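Local coordinates for protein alpha-1,4-endofucoidanase (PDB 6DLH) that hydrolyses internal alpha-1,4 linkages of fucoidan, a fucose-rich polysaccharide, as a retaining endo-acting enzyme of glycoside hydrolase family 107, at residues A[37-42]-A[337-342]; A[265-270]-A[287-292]. All blocks are in the same frame, centred on the assembly; numbering follows the deposited sequence.

Interaction 1: residues A[37-42]-A[337-342]; sequences LRAEWM and NVVAHF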
loop_
_atom_site.group_PDB
_atom_site.type_symbol
_atom_site.label_atom_id
_atom_site.label_comp_id
_atom_site.label_asym_id
_atom_site.label_seq_id
_atom_site.Cartn_x
_atom_site.Cartn_y
_atom_site.Cartn_z
ATOM N N LEU A 37 10.778 13.026 22.833
ATOM C CA LEU A 37 9.594 13.099 23.680
ATOM C C LEU A 37 8.339 12.823 22.853
ATOM O O LEU A 37 7.380 12.229 23.345
ATOM C CB LEU A 37 9.513 14.482 24.340
ATOM C CG LEU A 37 10.138 14.606 25.730
ATOM C CD1 LEU A 37 10.177 16.067 26.169
ATOM C CD2 LEU A 37 9.383 13.770 26.757
ATOM N N ARG A 38 8.359 13.247 21.587
ATOM C CA ARG A 38 7.182 13.110 20.750
ATOM C C ARG A 38 7.022 11.673 20.249
ATOM O O ARG A 38 6.064 11.381 19.536
ATOM C CB ARG A 38 7.162 14.172 19.646
ATOM C CG ARG A 38 8.315 14.106 18.657
ATOM C CD ARG A 38 8.071 15.176 17.610
ATOM N NE ARG A 38 9.309 15.550 16.950
ATOM C CZ ARG A 38 10.106 16.546 17.326
ATOM N NH1 ARG A 38 11.305 16.673 16.782
ATOM N NH2 ARG A 38 9.703 17.409 18.243
ATOM N N ALA A 39 7.947 10.786 20.649
ATOM C CA ALA A 39 7.870 9.365 20.349
ATOM C C ALA A 39 7.707 8.567 21.641
ATOM O O ALA A 39 8.030 7.378 21.694
ATOM C CB ALA A 39 9.096 8.935 19.575
ATOM N N GLU A 40 7.176 9.213 22.685
ATOM C CA GLU A 40 7.072 8.563 23.984
ATOM C C GLU A 40 6.102 7.381 23.904
ATOM O O GLU A 40 6.202 6.429 24.679
ATOM C CB GLU A 40 6.699 9.587 25.063
ATOM C CG GLU A 40 6.150 8.982 26.346
ATOM C CD GLU A 40 7.107 8.112 27.150
ATOM O OE1 GLU A 40 8.347 8.274 26.994
ATOM O OE2 GLU A 40 6.609 7.263 27.932
ATOM N N TRP A 41 5.159 7.450 22.957
ATOM C CA TRP A 41 4.153 6.413 22.787
ATOM C C TRP A 41 4.800 5.151 22.219
ATOM O O TRP A 41 4.234 4.068 22.328
ATOM C CB TRP A 41 3.028 6.910 21.872
ATOM C CG TRP A 41 3.509 7.290 20.505
ATOM C CD1 TRP A 41 3.853 8.542 20.086
ATOM C CD2 TRP A 41 3.704 6.420 19.373
ATOM N NE1 TRP A 41 4.240 8.512 18.775
ATOM C CE2 TRP A 41 4.162 7.226 18.310
ATOM C CE3 TRP A 41 3.545 5.044 19.152
ATOM C CZ2 TRP A 41 4.464 6.703 17.051
ATOM C CZ3 TRP A 41 3.842 4.527 17.907
ATOM C CH2 TRP A 41 4.292 5.347 16.872
ATOM N N MET A 42 5.976 5.327 21.605
ATOM C CA MET A 42 6.736 4.267 20.966
ATOM C C MET A 42 7.325 3.323 22.019
ATOM O O MET A 42 7.595 2.159 21.724
ATOM C CB MET A 42 7.844 4.877 20.102
ATOM C CG MET A 42 8.722 3.877 19.379
ATOM S SD MET A 42 8.494 3.860 17.586
ATOM C CE MET A 42 8.259 5.605 17.241
ATOM N N ASN A 337 16.049 11.691 25.156
ATOM C CA ASN A 337 14.671 11.229 25.092
ATOM C C ASN A 337 14.419 10.422 23.820
ATOM O O ASN A 337 13.310 9.931 23.628
ATOM C CB ASN A 337 13.649 12.360 25.237
ATOM C CG ASN A 337 13.724 13.049 26.580
ATOM O OD1 ASN A 337 13.861 14.270 26.638
ATOM N ND2 ASN A 337 13.648 12.280 27.654
ATOM N N VAL A 338 15.445 10.287 22.971
ATOM C CA VAL A 338 15.358 9.463 21.773
ATOM C C VAL A 338 15.012 8.024 22.180
ATOM O O VAL A 338 15.599 7.465 23.099
ATOM C CB VAL A 338 16.654 9.568 20.945
ATOM C CG1 VAL A 338 16.669 8.620 19.757
ATOM C CG2 VAL A 338 16.906 10.998 20.487
ATOM N N VAL A 339 14.005 7.451 21.518
ATOM C CA VAL A 339 13.442 6.177 21.930
ATOM C C VAL A 339 14.159 5.029 21.212
ATOM O O VAL A 339 14.438 5.098 20.017
ATOM C CB VAL A 339 11.918 6.157 21.694
ATOM C CG1 VAL A 339 11.326 4.756 21.832
ATOM C CG2 VAL A 339 11.209 7.143 22.621
ATOM N N ALA A 340 14.468 3.974 21.968
ATOM C CA ALA A 340 15.082 2.791 21.393
ATOM C C ALA A 340 14.021 2.029 20.604
ATOM O O ALA A 340 12.964 1.713 21.140
ATOM C CB ALA A 340 15.685 1.948 22.487
ATOM N N HIS A 341 14.312 1.749 19.329
ATOM C CA HIS A 341 13.357 1.060 18.479
ATOM C C HIS A 341 14.085 0.090 17.551
ATOM O O HIS A 341 15.189 0.367 17.094
ATOM C CB HIS A 341 12.489 2.080 17.723
ATOM C CG HIS A 341 11.859 1.543 16.481
ATOM N ND1 HIS A 341 12.522 1.524 15.265
ATOM C CD2 HIS A 341 10.642 1.007 16.261
ATOM C CE1 HIS A 341 11.735 1.001 14.347
ATOM N NE2 HIS A 341 10.572 0.685 14.931
ATOM N N PHE A 342 13.429 -1.037 17.258
ATOM C CA PHE A 342 14.031 -2.130 16.510
ATOM C C PHE A 342 13.151 -2.423 15.296
ATOM O O PHE A 342 11.926 -2.389 15.420
ATOM C CB PHE A 342 14.213 -3.325 17.457
ATOM C CG PHE A 342 14.971 -4.524 16.932
ATOM C CD1 PHE A 342 15.959 -4.394 15.966
ATOM C CD2 PHE A 342 14.728 -5.788 17.448
ATOM C CE1 PHE A 342 16.659 -5.503 15.506
ATOM C CE2 PHE A 342 15.434 -6.895 17.000
ATOM C CZ PHE A 342 16.405 -6.751 16.035
#

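Interaction 2: residues A[265-270]-A[287-292]; sequences AAIAFN and FDDYTF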
loop_
_atom_site.group_PDB
_atom_site.type_symbol
_atom_site.label_atom_id
_atom_site.label_comp_id
_atom_site.label_asym_id
_atom_site.label_seq_id
_atom_site.Cartn_x
_atom_site.Cartn_y
_atom_site.Cartn_z
ATOM N N ALA A 265 5.018 14.228 14.853
ATOM C CA ALA A 265 5.475 13.073 14.101
ATOM C C ALA A 265 6.904 12.721 14.519
ATOM O O ALA A 265 7.773 13.590 14.546
ATOM C CB ALA A 265 5.361 13.347 12.621
ATOM N N ALA A 266 7.125 11.441 14.856
ATOM C CA ALA A 266 8.435 10.933 15.247
ATOM C C ALA A 266 9.222 10.525 14.004
ATOM O O ALA A 266 8.670 9.890 13.104
ATOM C CB ALA A 266 8.263 9.780 16.203
ATOM N N ILE A 267 10.514 10.888 13.968
ATOM C CA ILE A 267 11.340 10.734 12.772
ATOM C C ILE A 267 12.499 9.793 13.084
ATOM O O ILE A 267 13.071 9.860 14.174
ATOM C CB ILE A 267 11.876 12.098 12.263
ATOM C CG1 ILE A 267 10.837 13.230 12.310
ATOM C CG2 ILE A 267 12.526 11.969 10.889
ATOM C CD1 ILE A 267 9.555 12.960 11.542
ATOM N N ALA A 268 12.854 8.950 12.103
ATOM C CA ALA A 268 14.015 8.082 12.215
ATOM C C ALA A 268 14.698 7.965 10.858
ATOM O O ALA A 268 14.022 7.792 9.852
ATOM C CB ALA A 268 13.616 6.721 12.742
ATOM N N PHE A 269 16.038 8.020 10.863
ATOM C CA PHE A 269 16.853 7.868 9.668
ATOM C C PHE A 269 17.711 6.611 9.790
ATOM O O PHE A 269 18.293 6.360 10.839
ATOM C CB PHE A 269 17.757 9.093 9.492
ATOM C CG PHE A 269 17.015 10.386 9.268
ATOM C CD1 PHE A 269 16.598 11.163 10.339
ATOM C CD2 PHE A 269 16.722 10.818 7.981
ATOM C CE1 PHE A 269 15.913 12.348 10.128
ATOM C CE2 PHE A 269 16.035 12.005 7.771
ATOM C CZ PHE A 269 15.630 12.764 8.846
ATOM N N ASN A 270 17.792 5.831 8.708
ATOM C CA ASN A 270 18.661 4.667 8.691
ATOM C C ASN A 270 20.090 5.099 8.365
ATOM O O ASN A 270 20.429 5.289 7.195
ATOM C CB ASN A 270 18.202 3.608 7.691
ATOM C CG ASN A 270 19.031 2.343 7.767
ATOM O OD1 ASN A 270 19.912 2.218 8.619
ATOM N ND2 ASN A 270 18.758 1.396 6.886
ATOM N N PHE A 287 17.744 15.093 14.384
ATOM C CA PHE A 287 16.408 15.018 13.811
ATOM C C PHE A 287 15.773 13.641 14.016
ATOM O O PHE A 287 14.661 13.406 13.551
ATOM C CB PHE A 287 16.418 15.531 12.364
ATOM C CG PHE A 287 16.951 16.936 12.238
ATOM C CD1 PHE A 287 16.189 18.023 12.644
ATOM C CD2 PHE A 287 18.233 17.170 11.762
ATOM C CE1 PHE A 287 16.691 19.314 12.557
ATOM C CE2 PHE A 287 18.737 18.460 11.680
ATOM C CZ PHE A 287 17.965 19.529 12.079
ATOM N N ASP A 288 16.468 12.756 14.747
ATOM C CA ASP A 288 15.956 11.441 15.105
ATOM C C ASP A 288 15.153 11.533 16.402
ATOM O O ASP A 288 15.674 11.959 17.428
ATOM C CB ASP A 288 17.098 10.436 15.273
ATOM C CG ASP A 288 17.650 9.901 13.965
ATOM O OD1 ASP A 288 16.916 9.145 13.279
ATOM O OD2 ASP A 288 18.810 10.232 13.647
ATOM N N ASP A 289 13.883 11.114 16.346
ATOM C CA ASP A 289 13.065 10.977 17.540
ATOM C C ASP A 289 13.179 9.545 18.054
ATOM O O ASP A 289 12.979 9.297 19.238
ATOM C CB ASP A 289 11.600 11.341 17.275
ATOM C CG ASP A 289 11.392 12.799 16.905
ATOM O OD1 ASP A 289 11.475 13.649 17.814
ATOM O OD2 ASP A 289 11.154 13.071 15.718
ATOM N N TYR A 290 13.473 8.610 17.140
ATOM C CA TYR A 290 13.700 7.218 17.504
ATOM C C TYR A 290 14.756 6.606 16.591
ATOM O O TYR A 290 15.061 7.152 15.531
ATOM C CB TYR A 290 12.393 6.415 17.499
ATOM C CG TYR A 290 11.726 6.199 16.162
ATOM C CD1 TYR A 290 11.140 7.250 15.463
ATOM C CD2 TYR A 290 11.633 4.930 15.615
ATOM C CE1 TYR A 290 10.506 7.052 14.245
ATOM C CE2 TYR A 290 10.997 4.711 14.401
ATOM C CZ TYR A 290 10.427 5.773 13.718
ATOM O OH TYR A 290 9.804 5.551 12.525
ATOM N N THR A 291 15.299 5.463 17.023
ATOM C CA THR A 291 16.293 4.752 16.239
ATOM C C THR A 291 15.591 3.932 15.168
ATOM O O THR A 291 14.660 3.191 15.472
ATOM C CB THR A 291 17.187 3.866 17.116
ATOM O OG1 THR A 291 16.376 2.881 17.758
ATOM C CG2 THR A 291 17.940 4.665 18.156
ATOM N N PHE A 292 16.056 4.079 13.924
ATOM C CA PHE A 292 15.579 3.274 12.814
ATOM C C PHE A 292 15.690 1.798 13.190
ATOM O O PHE A 292 14.739 1.027 13.005
ATOM C CB PHE A 292 16.373 3.599 11.547
ATOM C CG PHE A 292 15.793 3.042 10.274
ATOM C CD1 PHE A 292 16.071 1.744 9.873
ATOM C CD2 PHE A 292 14.983 3.825 9.462
ATOM C CE1 PHE A 292 15.546 1.238 8.692
ATOM C CE2 PHE A 292 14.456 3.318 8.283
ATOM C CZ PHE A 292 14.736 2.025 7.902
HETATM O O HOH W 1 17.754 6.416 13.440
#

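Interaction 1: residues A[37-42]-A[337-342]
Leu37 and Asn337 bring the two backbones closest, 5.6 Å between their CA atoms, and Ala39 and Val339 follow at 6.6 Å CA to CA, with no hydrogen bond between the segments. The contact belongs to the catalytic part, probably a beta/alpha barrel like that of GH29: a short 3-10 segment, 37-42, on the way to strand 46-49 packs against the chain running into strand 341-342. Val339 CG1, anti to the backbone N (chi1 168°), meets Met42 CG at 3.7 Å, while Val339 CG2 presses on Ala39 O at 3.3 Å. An alanine in its place would probably open a gap between 337-342 and the 3-10 segment, Met42 CG losing its contact with CG1 and Ala39 its contact with CG2. Leu37 and Asn337, near a calcium site completed by Asn335 and Asp336 among others, run side by side in the same direction, Leu37 CG lying 3.8 Å from Asn337 OD1. The His341 ring is fixed in its rotation by hydrogen bonds from ND1 to Thr291 O and between NE2 and Thr379 OG1. Met42 SD approaches that ring obliquely, 47° off its normal and 3.8 Å from His341 CD2.

Interaction 2: residues A[265-270]-A[287-292]
Two rings of 287-292 each take a CB carbon of the facing segment on one face, Ala268 from the strand and Asn270 from just beyond it. Ala268 CB sits 3.4 Å over the centre of the Tyr290 ring, and Ala266 O lies at that ring's edge. Asn270 CB is placed likewise over the Phe292 ring; the Asn270 amide stacks on it as well, the planes only 12° apart, while Asn270 ND2 is hydrogen-bonded to Asp226 OD1, and Ala268 O comes to the ring edge. Phe269 instead offers its rim to oxygens: Phe287 O and Asp288 OD1 lie near its plane, with the Asp288 carboxylate turned almost perpendicular to the ring. Tyr290 CG, set between its backbone N and carbonyl carbon (chi1 67°), brings the base of the ring in beneath Ala268 CB. Tyr290 OH is hydrogen-bonded to Glu145 OE2.

Backbone pairing is irregular. Ile267 O accepts from two successive amides, Asp289 N at 2.6 Å in the carbonyl plane and Tyr290 N at 3.2 Å, tilted from it. Carboxylates take two of the strand's N-H groups: Asp289 OD2 receives Ile267 N at 2.9 Å through its anti lone pair, and Asp288 OD1 receives Phe269 N at 2.8 Å, nearly in line with its C-O bond. A water accepts from Phe292 N at 2.9 Å and is also hydrogen-bonded to Phe269 O and Asp288 OD1, filling in where the backbones do not pair directly. The other oxygen of Asp289, OD1, takes Gly36 N.

The pair probably forms part of the barrel wall. Strand 266-269 bonds on its other edge to strand 222-226, whose Cys224 touches Tyr290 and Phe292, while Ile267 and Phe287 pack on helix 249-259 and Phe269 on helix 228-233.

In the fold
Both contacts lie in the catalytic part, and they abut. Strands 266-269 and 341-342 are the two outermost of the parallel sheet, and 287-292 runs between them: interaction 2 ties it to the first, while backbone bonds from Val339 to Asp289 and Thr291 tie it to the chain leading into the second, consistent with a closed barrel. Interaction 2 is buried and rich in hydrogen bonds, carboxylates and rings. Interaction 1 is smaller and without hydrogen bonds across it, made of apolar contacts and one sulfur-aromatic contact, its middle buried but its Leu37 end exposed. A salt bridge from Arg38 to Asp289 stitches them together, alongside the bond of the His341 ring to 287-292.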